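Local coordinates for periplasmic sugar-binding protein (Chloroflexus aurantiacus, PDB 4RXU), which probably binds carbohydrate in the periplasm for an ABC-type sugar transporter, and holds beta-D-glucose in the cleft between its two lobes, at residues Leu37-Lys40 / Arg44-Gln47; Asp118-Glu123 / Asp128-Phe133; Tyr158-Ala163 / Glu232-Ala237; Ala164-Ala169 / Thr220-Asn225; Thr255-Ala260 / Glu280-Gln285. All blocks are in the same frame, centred on the assembly; numbering follows the deposited sequence.

Contact 1 (Leu37-Lys40 / Arg44-Gln47); sequences LPTK and RWIQ. With BGC (beta-D-glucopyranose), chain C.
Trp45 lays one face of its indole against Pro38 where the loop leaving strand 29-37 turns into helix 44-59, a beta-alpha junction in the N-terminal lobe of a type I periplasmic binding protein fold. Starting at the backbone, Trp45 CB passes Thr39 O at 3.4 Å. CG is anti to the carbonyl carbon (chi1 -46°), which sets the indole across Pro38, and Trp45 CD1 comes within 3.2 Å of the same Thr39 O, an oxygen that lies at the ring edge and is buried without a hydrogen-bond partner. Trp45 NE1 is hydrogen-bonded to Glu42 OE1 while Pro38 CG stands over the five-membered ring of Trp45, 3.6 Å from its centroid and 13° off the normal, a CH-pi contact. Further out, Trp45 CZ2 approaches glucose O5 at 3.8 Å, and CZ3 covers the centre of the Arg44 guanidinium. With an alanine here, Pro38 would probably lose its aromatic partner and the Arg44 guanidinium the backing of one face, leaving its salt bridges to Asp48 and Asp118 to hold it. Beside the indole, Ile46 CD1 crosses the Lys40 chain, 3.8 Å from Lys40 CD. Arg44 NH2 gives glucose O3 a hydrogen bond of 2.9 Å.

Contact 2 (Asp118-Glu123 / Asp128-Phe133); sequences DRLIRE and DYYVTF. With BGC (beta-D-glucopyranose), chain C.
The Tyr130 ring is sandwiched between Leu120, whose CD1 makes a CH-pi contact 3.9 Å from the ring centroid, and Thr132 CB on the opposite face, 3.4 Å above the plane. At its edge lie Arg119 N and Asp118 O. Tyr130 CG is anti to the backbone N (chi1 -178°), which sends the ring across to the loop, where its hydroxyl donates to Asp118 O at 2.7 Å from above the carbonyl plane. A water joins the same hydroxyl to Leu120 N. Strand 129-133 runs parallel to strand 113-117 in the N-terminal lobe sheet, and the loop 118-123 continues this pairing through Asp118 N, bonded to Val131 O at 2.8 Å. A second water bridges Asp118 O and Phe133 N. Asp118 OD2 accepts from glucose O2 at 2.7 Å, and the extended Arg119 gives two nearly straight bonds, from NE to O1 at 3.0 Å and from NH2 to the ring oxygen O5 at 3.0 Å; NH2 also forms a salt bridge with Glu42.

Contact 3 (Tyr158-Ala163 / Glu232-Ala237); sequences YLYAGA and EANLTA
Tyr160 reaches across to Asn234, tying the loop that follows strand 155-159 to helix 224-237 in the alpha/beta C-terminal lobe, whose core is a four-stranded parallel sheet. The polar link is one hydrogen bond: Tyr160 OH donates to Asn234 OD1 at 2.7 Å, in the carbonyl plane and on a lone pair. The two side chains come from opposite directions, with ring and amide planes 29° apart. Asn193 ND2 is a second donor to the same oxygen, so two bonds help fix the rotation of the amide. A phenylalanine in place of Tyr160 would probably cost Asn234 OD1 one of these donors and let the amide turn more easily. Apolar contact is slight: Asn234 CB sits at the edge of the Tyr158 ring, 4.4 Å from CD2. Tyr158 itself points its hydroxyl to Asp242 O and packs edge-to-face with Phe263. Within the helix, Glu232 O accepts twice from Thr236, from N at 2.9 Å and from OG1 at 2.9 Å, the two donors arriving from opposite faces of the carbonyl plane.

Contact 4 (Ala164-Ala169 / Thr220-Asn225); sequences ASDNNA and TNWDFN. With BGC (beta-D-glucopyranose), chain C.
Asp166 and Trp222 cross at about a right angle, the carboxylate turned 52° from the indole plane. Trp222 NE1 donates to Asp166 OD2 at 2.8 Å, using the anti lone pair of that oxygen; the bond is bent (139°), with OD2 tilted 23° out of the ring plane. Asp166 OD2 also accepts from the anomeric hydroxyl, glucose O1, at 2.6 Å. OD1 takes the backbone N of Asn168 from above the carboxylate plane at 2.9 Å, making Asp166 the N-cap of helix 167-185 in the C-terminal lobe. This is the cleft wall of a sugar-binding protein, where an aromatic face supports a pyranose: glucose C6 lies over the Trp222 ring, 3.4 Å from CD2, with C5 beside it. Trp222 stands in a turn where it and Asn221 both have left-handed backbone conformations, with an ST turn in which Trp222 N donates to Thr220 OG1. Asn168 ND2 donates to glucose O1 at 3.1 Å, and weakly to O2. Ala169 CB stands 4.3 Å from Trp222 CZ2.

Contact 5 (Thr255-Ala260 / Glu280-Gln285); sequences TARAIA and EKASVQ
Arg257 reaches from helix 253-264 to the start of helix 281-288 and carries nearly the whole contact. Its hydrogen bond runs from NH1 to Ser283 OG at 3.0 Å, with an N-H...O angle of 156° and the oxygen only 4° out of the guanidinium plane. The Ser283 hydroxyl is also bonded to Gln292 OE1. The non-polar part is packing on the flat group: Ala282 CB sits over the centre of the guanidinium, 3.5 Å from Arg257 NE. A bend at chi3 (-50°) turns the arginine so that one face meets this methyl while an edge meets the serine. Nearer the backbone, Arg257 CG passes Ser283 OG at 3.3 Å. Arg257 NH1 and Glu280 OE1 are 6.3 Å apart and do not pair; only Glu280 CB comes near, and the carboxylate leads away to Gln47. Glu280 is the N-cap residue of helix 281-288, and its backbone N bonds to Asp253. Along the chain strand 269-274 lies between the two helices and closes the beta-alpha-beta crossover from strand 246-249 through helix 253-264, the repeating element of the parallel sheet in the C-terminal lobe.

Contacts 1, 2 and 4 all touch the glucose: the first two from the N-terminal lobe, contact 4 from the other side of the cleft. Contacts 1 and 2 are joined by the salt bridge from Arg44 NH2 to Asp118 OD1 (2.9 Å), which places two glucose-binding side chains next to each other. Across the cleft, Asn168 ND2 lies 3.0 Å from Asp118 O, probably a hydrogen bond between the lobes. Contact 3 lies deeper in the C-terminal lobe, its centre about 13 Å from that of contact 4, and meets it where Ala161 O approaches Thr220 OG1 at 2.8 Å. Contact 5 touches contact 3 through Ile259 and reaches contact 1 through Glu280 and Gln47.

Contact 1 (Leu37-Lys40 / Arg44-Gln47)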
# COMPACT_ATOMS: atom_id res chain seq x y z
N LEU A 37 14.97 -1.27 0.34
CA LEU A 37 13.67 -0.59 0.50
C LEU A 37 13.69 0.71 -0.29
O LEU A 37 14.74 1.29 -0.49
CB LEU A 37 13.38 -0.33 1.98
CG LEU A 37 13.18 -1.61 2.82
CD1 LEU A 37 13.08 -1.21 4.28
CD2 LEU A 37 11.97 -2.45 2.38
N PRO A 38 12.51 1.20 -0.73
CA PRO A 38 12.54 2.20 -1.79
C PRO A 38 12.86 3.61 -1.36
O PRO A 38 13.55 4.34 -2.09
CB PRO A 38 11.13 2.10 -2.39
CG PRO A 38 10.29 1.65 -1.22
CD PRO A 38 11.17 0.61 -0.58
N THR A 39 12.38 4.02 -0.19
CA THR A 39 12.54 5.39 0.27
C THR A 39 12.21 5.51 1.74
O THR A 39 11.36 4.78 2.23
CB THR A 39 11.65 6.38 -0.55
OG1 THR A 39 11.85 7.72 -0.10
CG2 THR A 39 10.18 6.03 -0.45
N LYS A 40 12.86 6.46 2.41
CA LYS A 40 12.50 6.84 3.79
C LYS A 40 11.42 7.93 3.83
O LYS A 40 10.97 8.32 4.89
CB LYS A 40 13.73 7.32 4.58
CG LYS A 40 14.62 6.20 5.09
CD LYS A 40 15.19 6.52 6.47
CE LYS A 40 16.62 7.02 6.45
NZ LYS A 40 17.42 6.35 7.52
N ARG A 44 5.60 4.30 5.43
CA ARG A 44 5.42 2.85 5.45
C ARG A 44 6.75 2.14 5.67
O ARG A 44 6.83 1.23 6.50
CB ARG A 44 4.77 2.36 4.15
CG ARG A 44 4.83 0.85 3.92
CD ARG A 44 4.19 -0.00 5.01
NE ARG A 44 4.71 -1.36 4.90
CZ ARG A 44 4.30 -2.29 4.04
NH1 ARG A 44 4.96 -3.44 3.98
NH2 ARG A 44 3.24 -2.11 3.26
N TRP A 45 7.78 2.58 4.94
CA TRP A 45 9.04 1.81 4.94
C TRP A 45 9.83 1.93 6.23
O TRP A 45 10.68 1.10 6.51
CB TRP A 45 9.91 2.09 3.70
CG TRP A 45 9.02 2.04 2.51
CD1 TRP A 45 8.64 3.09 1.76
CD2 TRP A 45 8.21 0.93 2.09
NE1 TRP A 45 7.67 2.71 0.86
CE2 TRP A 45 7.40 1.39 1.04
CE3 TRP A 45 8.11 -0.40 2.47
CZ2 TRP A 45 6.49 0.57 0.40
CZ3 TRP A 45 7.22 -1.21 1.83
CH2 TRP A 45 6.42 -0.73 0.80
N ILE A 46 9.54 2.96 7.02
CA ILE A 46 10.07 3.07 8.36
C ILE A 46 9.53 1.93 9.24
O ILE A 46 10.27 1.38 10.06
CB ILE A 46 9.77 4.46 8.96
CG1 ILE A 46 10.21 5.58 8.01
CG2 ILE A 46 10.46 4.61 10.30
CD1 ILE A 46 11.67 5.60 7.64
N GLN A 47 8.26 1.57 9.05
CA GLN A 47 7.70 0.43 9.78
C GLN A 47 8.48 -0.84 9.43
O GLN A 47 8.96 -1.57 10.31
CB GLN A 47 6.23 0.22 9.48
CG GLN A 47 5.28 1.34 9.89
CD GLN A 47 3.86 0.82 10.02
OE1 GLN A 47 3.62 -0.18 10.72
NE2 GLN A 47 2.92 1.46 9.33
C2 BGC C . 2.43 -0.11 0.35
C3 BGC C . 1.57 0.72 1.28
C4 BGC C . 2.15 2.12 1.39
C5 BGC C . 2.39 2.74 0.01
C6 BGC C . 3.11 4.06 0.06
C1 BGC C . 2.39 0.64 -0.97
O1 BGC C . 2.95 -0.09 -2.02
O2 BGC C . 1.89 -1.43 0.24
O3 BGC C . 1.53 0.07 2.55
O4 BGC C . 1.18 2.96 2.05
O5 BGC C . 3.13 1.85 -0.80
O6 BGC C . 4.30 3.99 0.86

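Contact 2 (Asp118-Glu123 / Asp128-Phe133)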
# COMPACT_ATOMS: atom_id res chain seq x y z
N ASP A 118 6.64 -6.72 -0.66
CA ASP A 118 5.49 -5.82 -0.59
C ASP A 118 4.99 -5.42 -1.97
O ASP A 118 3.80 -5.56 -2.24
CB ASP A 118 5.73 -4.57 0.25
CG ASP A 118 4.44 -3.87 0.52
OD1 ASP A 118 3.75 -4.29 1.48
OD2 ASP A 118 4.08 -2.94 -0.25
N ARG A 119 5.87 -4.84 -2.78
CA ARG A 119 5.57 -4.42 -4.15
C ARG A 119 6.23 -5.37 -5.10
O ARG A 119 7.30 -5.93 -4.80
CB ARG A 119 6.12 -3.03 -4.43
CG ARG A 119 5.54 -1.95 -3.57
CD ARG A 119 6.27 -0.64 -3.83
NE ARG A 119 5.67 0.46 -3.12
CZ ARG A 119 6.17 1.67 -3.05
NH1 ARG A 119 7.34 1.94 -3.63
NH2 ARG A 119 5.52 2.61 -2.40
N LEU A 120 5.59 -5.55 -6.25
CA LEU A 120 6.03 -6.50 -7.24
C LEU A 120 6.93 -5.88 -8.31
O LEU A 120 6.59 -4.88 -8.93
CB LEU A 120 4.78 -7.11 -7.90
CG LEU A 120 4.98 -8.28 -8.86
CD1 LEU A 120 5.73 -9.43 -8.21
CD2 LEU A 120 3.62 -8.70 -9.42
N ILE A 121 8.09 -6.49 -8.53
CA ILE A 121 8.93 -6.19 -9.69
C ILE A 121 8.26 -6.78 -10.91
O ILE A 121 7.87 -7.95 -10.91
CB ILE A 121 10.34 -6.78 -9.53
CG1 ILE A 121 11.04 -6.05 -8.38
CG2 ILE A 121 11.12 -6.61 -10.82
CD1 ILE A 121 12.43 -6.54 -8.05
N ARG A 122 8.16 -5.98 -11.96
CA ARG A 122 7.43 -6.34 -13.17
C ARG A 122 8.28 -6.54 -14.39
O ARG A 122 9.42 -6.10 -14.44
CB ARG A 122 6.38 -5.27 -13.47
CG ARG A 122 5.28 -5.24 -12.41
CD ARG A 122 4.21 -4.23 -12.78
NE ARG A 122 3.30 -4.77 -13.80
CZ ARG A 122 3.22 -4.40 -15.07
NH1 ARG A 122 4.01 -3.47 -15.58
NH2 ARG A 122 2.31 -5.00 -15.84
N GLU A 123 7.70 -7.25 -15.36
CA GLU A 123 8.22 -7.35 -16.74
C GLU A 123 9.56 -8.08 -16.81
O GLU A 123 10.45 -7.76 -17.60
CB GLU A 123 8.31 -5.98 -17.39
CG GLU A 123 6.98 -5.24 -17.52
CD GLU A 123 5.86 -6.02 -18.22
OE1 GLU A 123 6.11 -7.04 -18.89
OE2 GLU A 123 4.70 -5.58 -18.11
N ASP A 128 11.80 -14.65 -8.01
CA ASP A 128 11.57 -16.02 -7.52
C ASP A 128 10.32 -16.13 -6.65
O ASP A 128 9.56 -17.07 -6.78
CB ASP A 128 12.81 -16.53 -6.80
CG ASP A 128 13.98 -16.61 -7.74
OD1 ASP A 128 13.92 -17.42 -8.68
OD2 ASP A 128 14.91 -15.80 -7.59
N TYR A 129 10.14 -15.16 -5.76
CA TYR A 129 9.00 -15.14 -4.80
C TYR A 129 8.54 -13.72 -4.61
O TYR A 129 9.31 -12.77 -4.81
CB TYR A 129 9.38 -15.75 -3.42
CG TYR A 129 9.82 -17.17 -3.59
CD1 TYR A 129 8.89 -18.20 -3.66
CD2 TYR A 129 11.17 -17.47 -3.82
CE1 TYR A 129 9.28 -19.50 -3.91
CE2 TYR A 129 11.57 -18.77 -4.08
CZ TYR A 129 10.62 -19.78 -4.11
OH TYR A 129 10.95 -21.09 -4.34
N TYR A 130 7.30 -13.62 -4.18
CA TYR A 130 6.69 -12.34 -3.83
C TYR A 130 6.03 -12.43 -2.44
O TYR A 130 5.02 -13.11 -2.27
CB TYR A 130 5.65 -11.96 -4.88
CG TYR A 130 4.97 -10.63 -4.68
CD1 TYR A 130 5.61 -9.54 -4.10
CD2 TYR A 130 3.67 -10.45 -5.12
CE1 TYR A 130 4.95 -8.32 -3.96
CE2 TYR A 130 3.02 -9.24 -5.02
CZ TYR A 130 3.65 -8.17 -4.45
OH TYR A 130 2.96 -6.98 -4.37
N VAL A 131 6.62 -11.75 -1.48
CA VAL A 131 6.08 -11.65 -0.13
C VAL A 131 5.23 -10.39 -0.10
O VAL A 131 5.71 -9.29 -0.34
CB VAL A 131 7.21 -11.55 0.91
CG1 VAL A 131 6.66 -11.23 2.29
CG2 VAL A 131 8.02 -12.84 0.94
N THR A 132 3.95 -10.58 0.17
CA THR A 132 2.96 -9.52 -0.01
C THR A 132 1.78 -9.63 0.95
O THR A 132 1.44 -10.72 1.43
CB THR A 132 2.45 -9.51 -1.48
OG1 THR A 132 1.60 -8.38 -1.72
CG2 THR A 132 1.65 -10.79 -1.82
N PHE A 133 1.15 -8.49 1.20
CA PHE A 133 -0.21 -8.49 1.73
C PHE A 133 -1.20 -8.71 0.60
O PHE A 133 -0.90 -8.56 -0.59
CB PHE A 133 -0.52 -7.19 2.43
CG PHE A 133 0.34 -6.92 3.63
CD1 PHE A 133 0.22 -7.68 4.78
CD2 PHE A 133 1.28 -5.89 3.60
CE1 PHE A 133 1.01 -7.41 5.88
CE2 PHE A 133 2.07 -5.63 4.69
CZ PHE A 133 1.92 -6.39 5.83
C2 BGC C . 2.43 -0.11 0.35
C3 BGC C . 1.57 0.72 1.28
C4 BGC C . 2.15 2.12 1.39
C5 BGC C . 2.39 2.74 0.01
C6 BGC C . 3.11 4.06 0.06
C1 BGC C . 2.39 0.64 -0.97
O1 BGC C . 2.95 -0.09 -2.02
O2 BGC C . 1.89 -1.43 0.24
O3 BGC C . 1.53 0.07 2.55
O4 BGC C . 1.18 2.96 2.05
O5 BGC C . 3.13 1.85 -0.80
O6 BGC C . 4.30 3.99 0.86
O HOH W 1 2.04 -5.99 0.14
O HOH W 2 2.58 -5.21 -6.53

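Contact 3 (Tyr158-Ala163 / Glu232-Ala237)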
# COMPACT_ATOMS: atom_id res chain seq x y z
N TYR A 158 -15.31 10.85 -3.83
CA TYR A 158 -14.04 11.39 -4.24
C TYR A 158 -13.02 10.25 -4.23
O TYR A 158 -12.83 9.58 -3.20
CB TYR A 158 -13.62 12.51 -3.28
CG TYR A 158 -14.51 13.75 -3.41
CD1 TYR A 158 -15.77 13.81 -2.82
CD2 TYR A 158 -14.08 14.84 -4.15
CE1 TYR A 158 -16.58 14.94 -2.94
CE2 TYR A 158 -14.88 15.97 -4.29
CZ TYR A 158 -16.13 16.02 -3.69
OH TYR A 158 -16.92 17.16 -3.85
N LEU A 159 -12.39 10.02 -5.37
CA LEU A 159 -11.44 8.90 -5.54
C LEU A 159 -10.02 9.40 -5.48
O LEU A 159 -9.71 10.46 -6.04
CB LEU A 159 -11.65 8.23 -6.91
CG LEU A 159 -13.05 7.66 -7.20
CD1 LEU A 159 -13.17 7.24 -8.65
CD2 LEU A 159 -13.44 6.53 -6.25
N TYR A 160 -9.14 8.63 -4.82
CA TYR A 160 -7.71 8.95 -4.77
C TYR A 160 -6.92 7.66 -4.90
O TYR A 160 -7.42 6.57 -4.64
CB TYR A 160 -7.33 9.70 -3.48
CG TYR A 160 -8.07 11.03 -3.41
CD1 TYR A 160 -7.61 12.14 -4.13
CD2 TYR A 160 -9.26 11.15 -2.69
CE1 TYR A 160 -8.29 13.36 -4.09
CE2 TYR A 160 -9.96 12.36 -2.67
CZ TYR A 160 -9.47 13.46 -3.37
OH TYR A 160 -10.15 14.66 -3.34
N ALA A 161 -5.70 7.81 -5.39
CA ALA A 161 -4.85 6.66 -5.68
C ALA A 161 -3.39 6.88 -5.33
O ALA A 161 -2.93 8.01 -5.10
CB ALA A 161 -4.97 6.26 -7.17
N GLY A 162 -2.68 5.76 -5.31
CA GLY A 162 -1.22 5.74 -5.08
C GLY A 162 -0.43 6.13 -6.33
O GLY A 162 -1.01 6.55 -7.35
N ALA A 163 0.90 6.00 -6.24
CA ALA A 163 1.81 6.28 -7.35
C ALA A 163 1.73 5.21 -8.43
O ALA A 163 1.77 4.02 -8.13
CB ALA A 163 3.25 6.38 -6.84
N GLU A 232 -7.67 19.87 -2.15
CA GLU A 232 -8.00 21.32 -2.17
C GLU A 232 -8.47 21.76 -3.55
O GLU A 232 -9.48 22.46 -3.70
CB GLU A 232 -6.82 22.18 -1.70
CG GLU A 232 -6.43 22.01 -0.24
CD GLU A 232 -7.44 22.53 0.77
OE1 GLU A 232 -8.60 22.83 0.42
OE2 GLU A 232 -7.04 22.58 1.96
N ALA A 233 -7.75 21.32 -4.58
CA ALA A 233 -8.14 21.60 -5.97
C ALA A 233 -9.52 21.02 -6.29
O ALA A 233 -10.37 21.69 -6.88
CB ALA A 233 -7.09 21.07 -6.95
N ASN A 234 -9.73 19.77 -5.90
CA ASN A 234 -11.02 19.12 -6.09
C ASN A 234 -12.15 19.86 -5.40
O ASN A 234 -13.22 19.99 -5.96
CB ASN A 234 -10.98 17.70 -5.54
CG ASN A 234 -10.07 16.76 -6.31
OD1 ASN A 234 -9.79 15.69 -5.81
ND2 ASN A 234 -9.66 17.11 -7.52
N LEU A 235 -11.91 20.30 -4.16
CA LEU A 235 -12.91 21.01 -3.39
C LEU A 235 -13.21 22.39 -3.96
O LEU A 235 -14.37 22.80 -3.99
CB LEU A 235 -12.51 21.10 -1.93
CG LEU A 235 -12.62 19.77 -1.18
CD1 LEU A 235 -11.85 19.92 0.12
CD2 LEU A 235 -14.08 19.33 -0.94
N THR A 236 -12.17 23.04 -4.48
CA THR A 236 -12.31 24.34 -5.13
C THR A 236 -13.15 24.24 -6.40
O THR A 236 -13.94 25.14 -6.71
CB THR A 236 -10.95 24.96 -5.39
OG1 THR A 236 -10.34 25.24 -4.12
CG2 THR A 236 -11.07 26.23 -6.20
N ALA A 237 -13.00 23.14 -7.13
CA ALA A 237 -13.72 22.93 -8.38
C ALA A 237 -15.15 22.48 -8.11
O ALA A 237 -16.06 22.71 -8.90
CB ALA A 237 -13.01 21.90 -9.22

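Contact 4 (Ala164-Ala169 / Thr220-Asn225)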
# COMPACT_ATOMS: atom_id res chain seq x y z
N ALA A 164 1.63 5.63 -9.71
CA ALA A 164 1.58 4.65 -10.80
C ALA A 164 2.81 3.77 -10.96
O ALA A 164 2.73 2.69 -11.55
CB ALA A 164 1.25 5.30 -12.13
N SER A 165 3.94 4.23 -10.40
CA SER A 165 5.16 3.42 -10.38
C SER A 165 5.10 2.21 -9.41
O SER A 165 5.96 1.33 -9.44
CB SER A 165 6.36 4.28 -10.01
OG SER A 165 6.03 5.10 -8.91
N ASP A 166 4.06 2.18 -8.58
CA ASP A 166 3.84 1.11 -7.60
C ASP A 166 2.75 0.19 -8.12
O ASP A 166 1.60 0.61 -8.24
CB ASP A 166 3.39 1.78 -6.29
CG ASP A 166 3.09 0.81 -5.19
OD1 ASP A 166 3.28 -0.41 -5.37
OD2 ASP A 166 2.68 1.34 -4.12
N ASN A 167 3.08 -1.05 -8.44
CA ASN A 167 2.02 -1.97 -8.88
C ASN A 167 0.88 -2.08 -7.86
O ASN A 167 -0.27 -2.34 -8.22
CB ASN A 167 2.62 -3.34 -9.18
CG ASN A 167 1.63 -4.27 -9.82
OD1 ASN A 167 1.13 -3.99 -10.92
ND2 ASN A 167 1.37 -5.39 -9.17
N ASN A 168 1.21 -1.95 -6.59
CA ASN A 168 0.15 -2.03 -5.57
C ASN A 168 -0.89 -0.93 -5.75
O ASN A 168 -2.03 -1.13 -5.40
CB ASN A 168 0.73 -1.94 -4.16
CG ASN A 168 1.47 -3.19 -3.74
OD1 ASN A 168 1.35 -4.24 -4.34
ND2 ASN A 168 2.21 -3.07 -2.65
N ALA A 169 -0.50 0.23 -6.29
CA ALA A 169 -1.48 1.30 -6.50
C ALA A 169 -2.58 0.81 -7.45
O ALA A 169 -3.73 1.13 -7.27
CB ALA A 169 -0.81 2.55 -7.03
N THR A 220 -2.08 10.61 -5.68
CA THR A 220 -1.41 11.28 -4.58
C THR A 220 0.10 11.14 -4.69
O THR A 220 0.82 11.80 -3.94
CB THR A 220 -1.80 10.65 -3.26
OG1 THR A 220 -1.34 9.29 -3.23
CG2 THR A 220 -3.28 10.69 -3.06
N ASN A 221 0.57 10.25 -5.57
CA ASN A 221 2.01 9.92 -5.64
C ASN A 221 2.59 9.50 -4.28
O ASN A 221 3.79 9.67 -4.02
CB ASN A 221 2.80 11.09 -6.22
CG ASN A 221 2.60 11.25 -7.70
OD1 ASN A 221 2.41 10.28 -8.42
ND2 ASN A 221 2.65 12.47 -8.17
N TRP A 222 1.71 8.98 -3.41
CA TRP A 222 2.08 8.55 -2.05
C TRP A 222 2.77 9.66 -1.26
O TRP A 222 3.71 9.42 -0.49
CB TRP A 222 2.96 7.30 -2.09
CG TRP A 222 2.39 6.04 -2.62
CD1 TRP A 222 3.03 5.15 -3.45
CD2 TRP A 222 1.13 5.43 -2.28
NE1 TRP A 222 2.23 4.04 -3.67
CE2 TRP A 222 1.06 4.19 -2.97
CE3 TRP A 222 0.07 5.79 -1.45
CZ2 TRP A 222 -0.03 3.32 -2.84
CZ3 TRP A 222 -1.03 4.94 -1.35
CH2 TRP A 222 -1.06 3.72 -2.04
N ASP A 223 2.27 10.86 -1.47
CA ASP A 223 2.88 12.08 -0.93
C ASP A 223 1.80 12.95 -0.26
O ASP A 223 0.77 13.25 -0.86
CB ASP A 223 3.58 12.89 -2.03
CG ASP A 223 4.18 14.18 -1.50
OD1 ASP A 223 5.09 14.14 -0.65
OD2 ASP A 223 3.74 15.25 -1.94
N PHE A 224 2.08 13.34 0.98
CA PHE A 224 1.16 14.13 1.79
C PHE A 224 0.73 15.44 1.10
O PHE A 224 -0.47 15.68 0.93
CB PHE A 224 1.79 14.47 3.16
CG PHE A 224 0.82 15.07 4.14
CD1 PHE A 224 0.50 16.41 4.09
CD2 PHE A 224 0.21 14.27 5.09
CE1 PHE A 224 -0.41 16.95 4.98
CE2 PHE A 224 -0.69 14.79 5.99
CZ PHE A 224 -1.01 16.14 5.93
N ASN A 225 1.69 16.27 0.69
CA ASN A 225 1.34 17.58 0.13
C ASN A 225 0.60 17.46 -1.20
O ASN A 225 -0.33 18.22 -1.47
CB ASN A 225 2.58 18.48 -0.04
CG ASN A 225 3.00 19.13 1.25
OD1 ASN A 225 2.30 19.08 2.26
ND2 ASN A 225 4.17 19.74 1.23
C2 BGC C . 2.43 -0.11 0.35
C3 BGC C . 1.57 0.72 1.28
C4 BGC C . 2.15 2.12 1.39
C5 BGC C . 2.39 2.74 0.01
C6 BGC C . 3.11 4.06 0.06
C1 BGC C . 2.39 0.64 -0.97
O1 BGC C . 2.95 -0.09 -2.02
O2 BGC C . 1.89 -1.43 0.24
O3 BGC C . 1.53 0.07 2.55
O4 BGC C . 1.18 2.96 2.05
O5 BGC C . 3.13 1.85 -0.80
O6 BGC C . 4.30 3.99 0.86
O HOH W 3 1.39 8.38 -10.29

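Contact 5 (Thr255-Ala260 / Glu280-Gln285)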
# COMPACT_ATOMS: atom_id res chain seq x y z
N THR A 255 -1.86 9.99 3.19
CA THR A 255 -2.67 10.71 2.22
C THR A 255 -4.11 10.93 2.73
O THR A 255 -4.71 11.97 2.46
CB THR A 255 -2.67 10.03 0.83
OG1 THR A 255 -3.26 8.72 0.89
CG2 THR A 255 -1.26 9.96 0.22
N ALA A 256 -4.64 9.96 3.48
CA ALA A 256 -5.95 10.11 4.14
C ALA A 256 -5.99 11.32 5.07
O ALA A 256 -6.98 12.06 5.07
CB ALA A 256 -6.32 8.85 4.89
N ARG A 257 -4.95 11.51 5.87
CA ARG A 257 -4.96 12.62 6.81
C ARG A 257 -4.88 13.93 6.05
O ARG A 257 -5.56 14.89 6.41
CB ARG A 257 -3.82 12.49 7.82
CG ARG A 257 -3.96 11.26 8.72
CD ARG A 257 -3.05 11.34 9.95
NE ARG A 257 -1.66 11.67 9.60
CZ ARG A 257 -0.77 10.81 9.11
NH1 ARG A 257 -1.12 9.53 8.95
NH2 ARG A 257 0.47 11.23 8.76
N ALA A 258 -4.06 13.97 5.00
CA ALA A 258 -3.92 15.19 4.18
C ALA A 258 -5.25 15.57 3.55
O ALA A 258 -5.67 16.72 3.57
CB ALA A 258 -2.88 14.97 3.09
N ILE A 259 -5.93 14.57 3.00
CA ILE A 259 -7.21 14.76 2.34
C ILE A 259 -8.30 15.10 3.34
O ILE A 259 -9.07 16.06 3.16
CB ILE A 259 -7.58 13.51 1.50
CG1 ILE A 259 -6.58 13.34 0.34
CG2 ILE A 259 -9.01 13.61 0.99
CD1 ILE A 259 -6.51 11.96 -0.28
N ALA A 260 -8.34 14.34 4.43
CA ALA A 260 -9.26 14.66 5.53
C ALA A 260 -9.09 16.09 6.04
O ALA A 260 -10.07 16.77 6.31
CB ALA A 260 -9.09 13.66 6.67
N GLU A 280 -0.65 3.73 10.48
CA GLU A 280 0.32 4.69 10.97
C GLU A 280 -0.21 5.31 12.27
O GLU A 280 -1.40 5.55 12.41
CB GLU A 280 0.60 5.77 9.91
CG GLU A 280 1.30 5.22 8.65
CD GLU A 280 2.75 4.78 8.84
OE1 GLU A 280 3.39 5.20 9.84
OE2 GLU A 280 3.27 4.02 7.99
N LYS A 281 0.68 5.57 13.21
CA LYS A 281 0.28 6.05 14.54
C LYS A 281 -0.60 7.29 14.45
O LYS A 281 -1.61 7.39 15.14
CB LYS A 281 1.49 6.26 15.44
CG LYS A 281 2.16 4.94 15.79
CD LYS A 281 3.37 5.12 16.69
CE LYS A 281 4.08 3.82 16.99
NZ LYS A 281 5.26 4.06 17.87
N ALA A 282 -0.20 8.24 13.60
CA ALA A 282 -0.94 9.50 13.50
C ALA A 282 -2.33 9.24 12.98
O ALA A 282 -3.26 9.96 13.33
CB ALA A 282 -0.21 10.51 12.62
N SER A 283 -2.49 8.23 12.13
CA SER A 283 -3.84 7.89 11.66
C SER A 283 -4.64 7.12 12.69
O SER A 283 -5.87 7.24 12.73
CB SER A 283 -3.84 7.11 10.33
OG SER A 283 -3.62 7.99 9.25
N VAL A 284 -3.98 6.28 13.48
CA VAL A 284 -4.68 5.63 14.59
C VAL A 284 -5.27 6.72 15.49
O VAL A 284 -6.43 6.64 15.91
CB VAL A 284 -3.76 4.69 15.39
CG1 VAL A 284 -4.49 4.10 16.60
CG2 VAL A 284 -3.29 3.56 14.49
N GLN A 285 -4.48 7.77 15.74
CA GLN A 285 -4.99 8.86 16.58
C GLN A 285 -6.14 9.58 15.89
O GLN A 285 -7.13 9.90 16.53
CB GLN A 285 -3.88 9.83 16.94
CG GLN A 285 -4.26 10.74 18.11
CD GLN A 285 -4.60 9.99 19.39
OE1 GLN A 285 -3.77 9.28 19.93
NE2 GLN A 285 -5.87 10.11 19.85